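Local coordinates for decapping and exoribonuclease protein 1 (PDB 4GPS) that removes the NAD cap from the 5' end of a subset of RNAs and also acts as a metal-dependent 5'-3' exoribonuclease, at residues M314-I328 with Q340-I353. Sequence-based numbering, arbitrary orientation.
Sequences MWIQTNLLPKSDLLI and QLKAYKIQDIYHKI
Asp325 and Lys345 form a salt bridge, with Lys345 NZ 2.9 Å from Asp325 OD2. The ammonium comes from the syn side, 22° out of the carboxylate plane. The lysine chain runs alongside the aspartate and bends only at its last torsion (chi4 -59°), which turns NZ onto the oxygen. A water bridges Asp325 OD1 to Ile346 N, in the first turn of helix 346-353. With an alanine in place of Asp325, Lys345 would probably lose its salt-bridge partner and the water the carboxylate oxygen it donates to. At the same helix start, Lys345 N donates to the anti lone pair of Asp348 OD2 (2.7 Å).

In the antiparallel strands, Leu326 and Tyr344 exchange two backbone hydrogen bonds, as do Ile328 and Lys342. On their shared face, Ile328 CD1 lies 3.5 Å from Tyr344 CE2.

Between the helices, Trp315 is a knob among Ile346, Ile349, Tyr350 and Ile353. Trp315 NE1 meets the Tyr350 ring edge while its N-H is hydrogen-bonded to Thr79 OG1.

The hairpin 325-331/338-344 belongs to the PD-(D/E)XK nuclease-like domain. Helices 305-319, before it, and 346-353, after it, pack together. Strand 325-331 also pairs in parallel with strand 290-297, which carries the metal ligand Glu293.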
ATOM      1  N   MET A 314      -5.522  -0.491  -4.636  1.00 38.64           N
ATOM      2  CA  MET A 314      -4.798   0.562  -5.344  1.00 41.75           C
ATOM      3  C   MET A 314      -5.093   1.901  -4.628  1.00 45.49           C
ATOM      4  O   MET A 314      -4.194   2.694  -4.317  1.00 44.13           O
ATOM      5  CB  MET A 314      -5.345   0.601  -6.771  1.00 42.51           C
ATOM      6  CG  MET A 314      -4.429   0.984  -7.841  1.00 49.31           C
ATOM      7  SD  MET A 314      -5.175   0.652  -9.477  1.00 49.76           S
ATOM      8  CE  MET A 314      -4.753  -1.122  -9.692  1.00 46.75           C
ATOM      9  N   TRP A 315      -6.376   2.154  -4.406  1.00 40.61           N
ATOM     10  CA  TRP A 315      -6.792   3.346  -3.722  1.00 37.77           C
ATOM     11  C   TRP A 315      -6.147   3.391  -2.327  1.00 39.21           C
ATOM     12  O   TRP A 315      -5.585   4.417  -1.956  1.00 40.28           O
ATOM     13  CB  TRP A 315      -8.318   3.358  -3.588  1.00 37.85           C
ATOM     14  CG  TRP A 315      -8.836   4.497  -2.746  1.00 33.90           C
ATOM     15  CD1 TRP A 315      -8.991   5.812  -3.133  1.00 34.35           C
ATOM     16  CD2 TRP A 315      -9.185   4.444  -1.365  1.00 31.29           C
ATOM     17  NE1 TRP A 315      -9.404   6.568  -2.076  1.00 33.03           N
ATOM     18  CE2 TRP A 315      -9.534   5.761  -0.974  1.00 34.33           C
ATOM     19  CE3 TRP A 315      -9.231   3.413  -0.408  1.00 32.77           C
ATOM     20  CZ2 TRP A 315      -9.932   6.075   0.338  1.00 34.48           C
ATOM     21  CZ3 TRP A 315      -9.624   3.729   0.902  1.00 34.78           C
ATOM     22  CH2 TRP A 315      -9.968   5.050   1.256  1.00 39.51           C
ATOM     23  N   ILE A 316      -6.227   2.304  -1.547  1.00 36.97           N
ATOM     24  CA  ILE A 316      -5.636   2.320  -0.201  1.00 37.49           C
ATOM     25  C   ILE A 316      -4.147   2.569  -0.309  1.00 43.33           C
ATOM     26  O   ILE A 316      -3.578   3.313   0.482  1.00 43.03           O
ATOM     27  CB  ILE A 316      -5.797   1.002   0.522  1.00 38.05           C
ATOM     28  CG1 ILE A 316      -7.284   0.696   0.699  1.00 35.51           C
ATOM     29  CG2 ILE A 316      -5.066   1.059   1.873  1.00 33.10           C
ATOM     30  CD1 ILE A 316      -7.542  -0.739   1.057  1.00 31.97           C
ATOM     31  N   GLN A 317      -3.529   1.951  -1.310  1.00 46.37           N
ATOM     32  CA  GLN A 317      -2.094   2.085  -1.525  1.00 50.08           C
ATOM     33  C   GLN A 317      -1.624   3.528  -1.728  1.00 46.60           C
ATOM     34  O   GLN A 317      -0.688   3.975  -1.068  1.00 47.57           O
ATOM     35  CB  GLN A 317      -1.668   1.206  -2.693  1.00 46.25           C
ATOM     36  CG  GLN A 317      -0.279   1.424  -3.164  1.00 57.85           C
ATOM     37  CD  GLN A 317      -0.001   0.733  -4.499  1.00 62.68           C
ATOM     38  OE1 GLN A 317       1.019   0.986  -5.134  1.00 70.84           O
ATOM     39  NE2 GLN A 317      -0.903  -0.141  -4.920  1.00 56.28           N
ATOM     40  N   THR A 318      -2.263   4.278  -2.608  1.00 46.53           N
ATOM     41  CA  THR A 318      -1.813   5.641  -2.806  1.00 45.38           C
ATOM     42  C   THR A 318      -2.361   6.567  -1.744  1.00 47.45           C
ATOM     43  O   THR A 318      -1.688   7.526  -1.338  1.00 43.35           O
ATOM     44  CB  THR A 318      -2.156   6.176  -4.202  1.00 46.51           C
ATOM     45  OG1 THR A 318      -3.526   5.947  -4.489  1.00 44.14           O
ATOM     46  CG2 THR A 318      -1.286   5.476  -5.258  1.00 47.60           C
ATOM     47  N   ASN A 319      -3.552   6.256  -1.240  1.00 43.54           N
ATOM     48  CA  ASN A 319      -4.127   7.108  -0.213  1.00 45.53           C
ATOM     49  C   ASN A 319      -3.323   7.148   1.082  1.00 44.59           C
ATOM     50  O   ASN A 319      -3.446   8.094   1.843  1.00 45.00           O
ATOM     51  CB  ASN A 319      -5.559   6.708   0.102  1.00 46.12           C
ATOM     52  CG  ASN A 319      -6.307   7.812   0.788  1.00 49.28           C
ATOM     53  OD1 ASN A 319      -6.560   7.757   1.969  1.00 56.93           O
ATOM     54  ND2 ASN A 319      -6.633   8.849   0.040  1.00 57.07           N
ATOM     55  N   LEU A 320      -2.510   6.125   1.345  1.00 42.32           N
ATOM     56  CA  LEU A 320      -1.671   6.118   2.556  1.00 41.91           C
ATOM     57  C   LEU A 320      -0.436   7.045   2.429  1.00 41.28           C
ATOM     58  O   LEU A 320       0.322   7.232   3.388  1.00 47.57           O
ATOM     59  CB  LEU A 320      -1.196   4.687   2.875  1.00 35.46           C
ATOM     60  CG  LEU A 320      -2.202   3.731   3.499  1.00 33.34           C
ATOM     61  CD1 LEU A 320      -1.671   2.383   3.257  1.00 29.67           C
ATOM     62  CD2 LEU A 320      -2.425   4.003   5.010  1.00 26.62           C
ATOM     63  N   LEU A 321      -0.224   7.616   1.257  1.00 40.53           N
ATOM     64  CA  LEU A 321       0.918   8.508   1.050  1.00 44.05           C
ATOM     65  C   LEU A 321       0.487   9.965   0.992  1.00 45.63           C
ATOM     66  O   LEU A 321      -0.686  10.284   0.767  1.00 49.87           O
ATOM     67  CB  LEU A 321       1.632   8.182  -0.263  1.00 39.19           C
ATOM     68  CG  LEU A 321       2.035   6.722  -0.427  1.00 43.08           C
ATOM     69  CD1 LEU A 321       2.563   6.507  -1.827  1.00 41.19           C
ATOM     70  CD2 LEU A 321       3.081   6.374   0.610  1.00 46.90           C
ATOM     71  N   PRO A 322       1.436  10.871   1.212  1.00 47.14           N
ATOM     72  CA  PRO A 322       1.192  12.316   1.175  1.00 45.53           C
ATOM     73  C   PRO A 322       0.786  12.778  -0.249  1.00 46.90           C
ATOM     74  O   PRO A 322      -0.262  13.395  -0.438  1.00 48.22           O
ATOM     75  CB  PRO A 322       2.537  12.895   1.577  1.00 43.99           C
ATOM     76  CG  PRO A 322       3.138  11.833   2.428  1.00 45.39           C
ATOM     77  CD  PRO A 322       2.757  10.560   1.787  1.00 45.49           C
ATOM     78  N   LYS A 323       1.617  12.468  -1.242  1.00 47.56           N
ATOM     79  CA  LYS A 323       1.390  12.886  -2.638  1.00 51.92           C
ATOM     80  C   LYS A 323       1.734  11.678  -3.490  1.00 48.65           C
ATOM     81  O   LYS A 323       2.783  11.083  -3.298  1.00 52.82           O
ATOM     82  CB  LYS A 323       2.362  14.022  -3.041  1.00 57.43           C
ATOM     83  CG  LYS A 323       3.860  13.491  -3.258  1.00 76.63           C
ATOM     84  CD  LYS A 323       4.990  14.547  -3.518  1.00 79.95           C
ATOM     85  CE  LYS A 323       6.388  13.849  -3.594  1.00 77.84           C
ATOM     86  NZ  LYS A 323       7.561  14.738  -3.964  1.00 71.98           N
ATOM     87  N   SER A 324       0.901  11.315  -4.449  1.00 45.55           N
ATOM     88  CA  SER A 324       1.238  10.150  -5.262  1.00 44.60           C
ATOM     89  C   SER A 324       0.211   9.926  -6.332  1.00 44.18           C
ATOM     90  O   SER A 324      -0.979   9.968  -6.069  1.00 49.25           O
ATOM     91  CB  SER A 324       1.318   8.907  -4.381  1.00 41.54           C
ATOM     92  OG  SER A 324       1.454   7.750  -5.155  1.00 48.24           O
ATOM     93  N   ASP A 325       0.657   9.709  -7.554  1.00 44.44           N
ATOM     94  CA  ASP A 325      -0.290   9.444  -8.629  1.00 44.48           C
ATOM     95  C   ASP A 325      -0.120   8.017  -9.102  1.00 45.04           C
ATOM     96  O   ASP A 325       0.880   7.354  -8.788  1.00 41.07           O
ATOM     97  CB  ASP A 325      -0.091  10.409  -9.803  1.00 44.17           C
ATOM     98  CG  ASP A 325      -0.628  11.800  -9.505  1.00 51.37           C
ATOM     99  OD1 ASP A 325      -1.487  11.937  -8.604  1.00 54.15           O
ATOM    100  OD2 ASP A 325      -0.207  12.761 -10.177  1.00 53.10           O
ATOM    101  N   LEU A 326      -1.111   7.538  -9.839  1.00 43.41           N
ATOM    102  CA  LEU A 326      -1.062   6.203 -10.388  1.00 40.41           C
ATOM    103  C   LEU A 326      -0.958   6.323 -11.883  1.00 39.40           C
ATOM    104  O   LEU A 326      -1.479   7.260 -12.476  1.00 39.28           O
ATOM    105  CB  LEU A 326      -2.336   5.438 -10.061  1.00 40.04           C
ATOM    106  CG  LEU A 326      -2.466   4.926  -8.638  1.00 44.00           C
ATOM    107  CD1 LEU A 326      -3.912   4.601  -8.307  1.00 47.35           C
ATOM    108  CD2 LEU A 326      -1.637   3.702  -8.508  1.00 46.57           C
ATOM    109  N   LEU A 327      -0.267   5.367 -12.482  1.00 38.86           N
ATOM    110  CA  LEU A 327      -0.127   5.281 -13.924  1.00 41.08           C
ATOM    111  C   LEU A 327      -0.406   3.800 -14.246  1.00 44.35           C
ATOM    112  O   LEU A 327       0.278   2.884 -13.765  1.00 45.16           O
ATOM    113  CB  LEU A 327       1.276   5.677 -14.377  1.00 41.01           C
ATOM    114  CG  LEU A 327       1.514   5.545 -15.890  1.00 45.05           C
ATOM    115  CD1 LEU A 327       0.522   6.459 -16.670  1.00 35.26           C
ATOM    116  CD2 LEU A 327       3.003   5.904 -16.214  1.00 41.97           C
ATOM    117  N   ILE A 328      -1.442   3.564 -15.029  1.00 38.57           N
ATOM    118  CA  ILE A 328      -1.810   2.214 -15.354  1.00 35.85           C
ATOM    119  C   ILE A 328      -1.559   1.873 -16.814  1.00 39.87           C
ATOM    120  O   ILE A 328      -1.856   2.661 -17.727  1.00 39.39           O
ATOM    121  CB  ILE A 328      -3.277   1.991 -15.006  1.00 35.35           C
ATOM    122  CG1 ILE A 328      -3.417   2.081 -13.492  1.00 33.81           C
ATOM    123  CG2 ILE A 328      -3.787   0.652 -15.584  1.00 34.66           C
ATOM    124  CD1 ILE A 328      -4.822   1.855 -12.989  1.00 38.87           C
ATOM    125  N   GLN A 340      -2.831   0.884 -23.692  1.00 42.86           N
ATOM    126  CA  GLN A 340      -3.138   2.221 -23.241  1.00 42.96           C
ATOM    127  C   GLN A 340      -2.460   2.512 -21.914  1.00 46.35           C
ATOM    128  O   GLN A 340      -2.343   1.638 -21.046  1.00 51.04           O
ATOM    129  CB  GLN A 340      -4.670   2.350 -23.099  1.00 41.93           C
ATOM    130  CG  GLN A 340      -5.187   3.629 -22.469  1.00 43.07           C
ATOM    131  CD  GLN A 340      -6.710   3.574 -22.212  1.00 54.38           C
ATOM    132  OE1 GLN A 340      -7.348   2.510 -22.349  1.00 58.48           O
ATOM    133  NE2 GLN A 340      -7.292   4.710 -21.819  1.00 52.23           N
ATOM    134  N   LEU A 341      -1.984   3.738 -21.789  1.00 43.53           N
ATOM    135  CA  LEU A 341      -1.375   4.218 -20.576  1.00 43.91           C
ATOM    136  C   LEU A 341      -2.352   5.266 -20.068  1.00 43.30           C
ATOM    137  O   LEU A 341      -2.779   6.130 -20.834  1.00 47.90           O
ATOM    138  CB  LEU A 341      -0.053   4.904 -20.872  1.00 46.80           C
ATOM    139  CG  LEU A 341       1.191   4.048 -20.927  1.00 50.17           C
ATOM    140  CD1 LEU A 341       2.400   4.970 -21.165  1.00 45.91           C
ATOM    141  CD2 LEU A 341       1.326   3.283 -19.627  1.00 43.14           C
ATOM    142  N   LYS A 342      -2.702   5.212 -18.791  1.00 41.61           N
ATOM    143  CA  LYS A 342      -3.627   6.195 -18.256  1.00 41.84           C
ATOM    144  C   LYS A 342      -3.255   6.593 -16.857  1.00 40.56           C
ATOM    145  O   LYS A 342      -3.094   5.742 -15.984  1.00 40.79           O
ATOM    146  CB  LYS A 342      -5.068   5.667 -18.254  1.00 42.97           C
ATOM    147  CG  LYS A 342      -6.115   6.771 -18.145  1.00 45.12           C
ATOM    148  CD  LYS A 342      -7.527   6.218 -18.080  1.00 54.97           C
ATOM    149  CE  LYS A 342      -8.580   7.310 -18.358  1.00 63.22           C
ATOM    150  NZ  LYS A 342      -8.495   8.467 -17.445  1.00 57.84           N
ATOM    151  N   ALA A 343      -3.124   7.898 -16.649  1.00 42.20           N
ATOM    152  CA  ALA A 343      -2.781   8.442 -15.330  1.00 44.12           C
ATOM    153  C   ALA A 343      -4.032   8.579 -14.434  1.00 45.05           C
ATOM    154  O   ALA A 343      -5.139   8.817 -14.919  1.00 48.12           O
ATOM    155  CB  ALA A 343      -2.086   9.820 -15.502  1.00 36.26           C
ATOM    156  N   TYR A 344      -3.864   8.411 -13.128  1.00 45.40           N
ATOM    157  CA  TYR A 344      -4.992   8.562 -12.216  1.00 45.67           C
ATOM    158  C   TYR A 344      -4.511   9.243 -10.982  1.00 48.61           C
ATOM    159  O   TYR A 344      -3.454   8.890 -10.458  1.00 53.97           O
ATOM    160  CB  TYR A 344      -5.559   7.213 -11.764  1.00 43.56           C
ATOM    161  CG  TYR A 344      -6.266   6.406 -12.829  1.00 44.09           C
ATOM    162  CD1 TYR A 344      -7.630   6.529 -13.030  1.00 43.76           C
ATOM    163  CD2 TYR A 344      -5.569   5.491 -13.605  1.00 44.35           C
ATOM    164  CE1 TYR A 344      -8.273   5.752 -13.964  1.00 41.59           C
ATOM    165  CE2 TYR A 344      -6.204   4.722 -14.545  1.00 45.33           C
ATOM    166  CZ  TYR A 344      -7.558   4.853 -14.720  1.00 42.51           C
ATOM    167  OH  TYR A 344      -8.189   4.095 -15.684  1.00 47.23           O
ATOM    168  N   LYS A 345      -5.261  10.231 -10.522  1.00 46.08           N
ATOM    169  CA  LYS A 345      -4.925  10.867  -9.262  1.00 47.27           C
ATOM    170  C   LYS A 345      -5.755  10.075  -8.245  1.00 46.27           C
ATOM    171  O   LYS A 345      -6.578   9.219  -8.647  1.00 41.45           O
ATOM    172  CB  LYS A 345      -5.298  12.340  -9.294  1.00 48.50           C
ATOM    173  CG  LYS A 345      -4.267  13.081 -10.072  1.00 53.41           C
ATOM    174  CD  LYS A 345      -4.550  14.533 -10.215  1.00 55.97           C
ATOM    175  CE  LYS A 345      -3.389  15.142 -10.972  1.00 60.72           C
ATOM    176  NZ  LYS A 345      -2.119  14.907 -10.219  1.00 66.96           N
ATOM    177  N   ILE A 346      -5.534  10.320  -6.956  1.00 43.68           N
ATOM    178  CA  ILE A 346      -6.262   9.582  -5.924  1.00 45.19           C
ATOM    179  C   ILE A 346      -7.778   9.786  -6.064  1.00 45.66           C
ATOM    180  O   ILE A 346      -8.554   8.829  -5.952  1.00 46.81           O
ATOM    181  CB  ILE A 346      -5.806  10.004  -4.504  1.00 48.62           C
ATOM    182  CG1 ILE A 346      -6.450   9.100  -3.462  1.00 44.50           C
ATOM    183  CG2 ILE A 346      -6.185  11.457  -4.243  1.00 51.67           C
ATOM    184  CD1 ILE A 346      -6.096   7.677  -3.665  1.00 48.68           C
ATOM    185  N   GLN A 347      -8.200  11.022  -6.316  1.00 45.11           N
ATOM    186  CA  GLN A 347      -9.621  11.328  -6.495  1.00 45.78           C
ATOM    187  C   GLN A 347     -10.193  10.515  -7.672  1.00 46.96           C
ATOM    188  O   GLN A 347     -11.346  10.075  -7.630  1.00 44.26           O
ATOM    189  CB  GLN A 347      -9.806  12.837  -6.750  1.00 46.66           C
ATOM    190  CG  GLN A 347     -11.227  13.238  -7.117  1.00 41.08           C
ATOM    191  CD  GLN A 347     -12.243  12.921  -6.014  1.00 48.73           C
ATOM    192  OE1 GLN A 347     -13.408  12.578  -6.307  1.00 44.61           O
ATOM    193  NE2 GLN A 347     -11.812  13.035  -4.737  1.00 39.87           N
ATOM    194  N   ASP A 348      -9.383  10.309  -8.715  1.00 45.45           N
ATOM    195  CA  ASP A 348      -9.821   9.533  -9.873  1.00 44.80           C
ATOM    196  C   ASP A 348     -10.037   8.056  -9.504  1.00 50.06           C
ATOM    197  O   ASP A 348     -11.103   7.492  -9.823  1.00 51.34           O
ATOM    198  CB  ASP A 348      -8.821   9.641 -11.038  1.00 43.21           C
ATOM    199  CG  ASP A 348      -8.590  11.093 -11.491  1.00 47.58           C
ATOM    200  OD1 ASP A 348      -9.577  11.808 -11.768  1.00 50.85           O
ATOM    201  OD2 ASP A 348      -7.415  11.523 -11.576  1.00 47.16           O
ATOM    202  N   ILE A 349      -9.065   7.408  -8.850  1.00 48.77           N
ATOM    203  CA  ILE A 349      -9.291   5.998  -8.486  1.00 47.35           C
ATOM    204  C   ILE A 349     -10.495   5.955  -7.566  1.00 43.10           C
ATOM    205  O   ILE A 349     -11.311   5.070  -7.682  1.00 46.80           O
ATOM    206  CB  ILE A 349      -8.147   5.341  -7.702  1.00 48.89           C
ATOM    207  CG1 ILE A 349      -6.895   5.318  -8.535  1.00 57.27           C
ATOM    208  CG2 ILE A 349      -8.507   3.877  -7.416  1.00 42.05           C
ATOM    209  CD1 ILE A 349      -7.055   4.420  -9.766  1.00 59.86           C
ATOM    210  N   TYR A 350     -10.603   6.933  -6.671  1.00 40.43           N
ATOM    211  CA  TYR A 350     -11.729   7.000  -5.726  1.00 42.82           C
ATOM    212  C   TYR A 350     -13.089   7.033  -6.419  1.00 43.02           C
ATOM    213  O   TYR A 350     -13.996   6.273  -6.087  1.00 36.10           O
ATOM    214  CB  TYR A 350     -11.636   8.251  -4.852  1.00 38.24           C
ATOM    215  CG  TYR A 350     -12.780   8.329  -3.891  1.00 37.95           C
ATOM    216  CD1 TYR A 350     -12.852   7.460  -2.809  1.00 38.62           C
ATOM    217  CD2 TYR A 350     -13.846   9.207  -4.106  1.00 39.22           C
ATOM    218  CE1 TYR A 350     -13.964   7.447  -1.952  1.00 40.79           C
ATOM    219  CE2 TYR A 350     -14.969   9.204  -3.253  1.00 41.55           C
ATOM    220  CZ  TYR A 350     -15.015   8.315  -2.172  1.00 43.17           C
ATOM    221  OH  TYR A 350     -16.086   8.311  -1.297  1.00 42.43           O
ATOM    222  N   HIS A 351     -13.215   7.953  -7.367  1.00 45.70           N
ATOM    223  CA  HIS A 351     -14.455   8.122  -8.103  1.00 47.86           C
ATOM    224  C   HIS A 351     -14.796   6.835  -8.865  1.00 46.98           C
ATOM    225  O   HIS A 351     -15.951   6.455  -8.913  1.00 43.34           O
ATOM    226  CB  HIS A 351     -14.352   9.327  -9.069  1.00 46.95           C
ATOM    227  CG  HIS A 351     -15.528   9.463  -9.994  1.00 59.34           C
ATOM    228  ND1 HIS A 351     -16.801   9.775  -9.547  1.00 58.47           N
ATOM    229  CD2 HIS A 351     -15.642   9.236 -11.327  1.00 59.87           C
ATOM    230  CE1 HIS A 351     -17.643   9.724 -10.564  1.00 59.66           C
ATOM    231  NE2 HIS A 351     -16.968   9.398 -11.654  1.00 60.51           N
ATOM    232  N   LYS A 352     -13.804   6.159  -9.447  1.00 47.17           N
ATOM    233  CA  LYS A 352     -14.085   4.922 -10.173  1.00 45.19           C
ATOM    234  C   LYS A 352     -14.715   3.872  -9.221  1.00 45.19           C
ATOM    235  O   LYS A 352     -15.602   3.124  -9.631  1.00 44.28           O
ATOM    236  CB  LYS A 352     -12.787   4.384 -10.822  1.00 48.37           C
ATOM    237  CG  LYS A 352     -12.966   3.288 -11.889  1.00 48.24           C
ATOM    238  CD  LYS A 352     -11.663   3.100 -12.675  1.00 54.30           C
ATOM    239  CE  LYS A 352     -11.805   2.100 -13.826  1.00 59.58           C
ATOM    240  NZ  LYS A 352     -12.875   2.470 -14.833  1.00 57.29           N
ATOM    241  N   ILE A 353     -14.293   3.836  -7.954  1.00 42.83           N
ATOM    242  CA  ILE A 353     -14.855   2.851  -7.018  1.00 47.81           C
ATOM    243  C   ILE A 353     -15.968   3.336  -6.091  1.00 47.61           C
ATOM    244  O   ILE A 353     -16.521   2.533  -5.338  1.00 41.79           O
ATOM    245  CB  ILE A 353     -13.749   2.156  -6.137  1.00 45.44           C
ATOM    246  CG1 ILE A 353     -13.054   3.169  -5.238  1.00 43.50           C
ATOM    247  CG2 ILE A 353     -12.689   1.494  -7.034  1.00 48.95           C
ATOM    248  CD1 ILE A 353     -11.979   2.528  -4.396  1.00 47.89           C
TER
HETATM  249  O   HOH W   1      -3.158  11.794  -6.397  1.00 45.23           O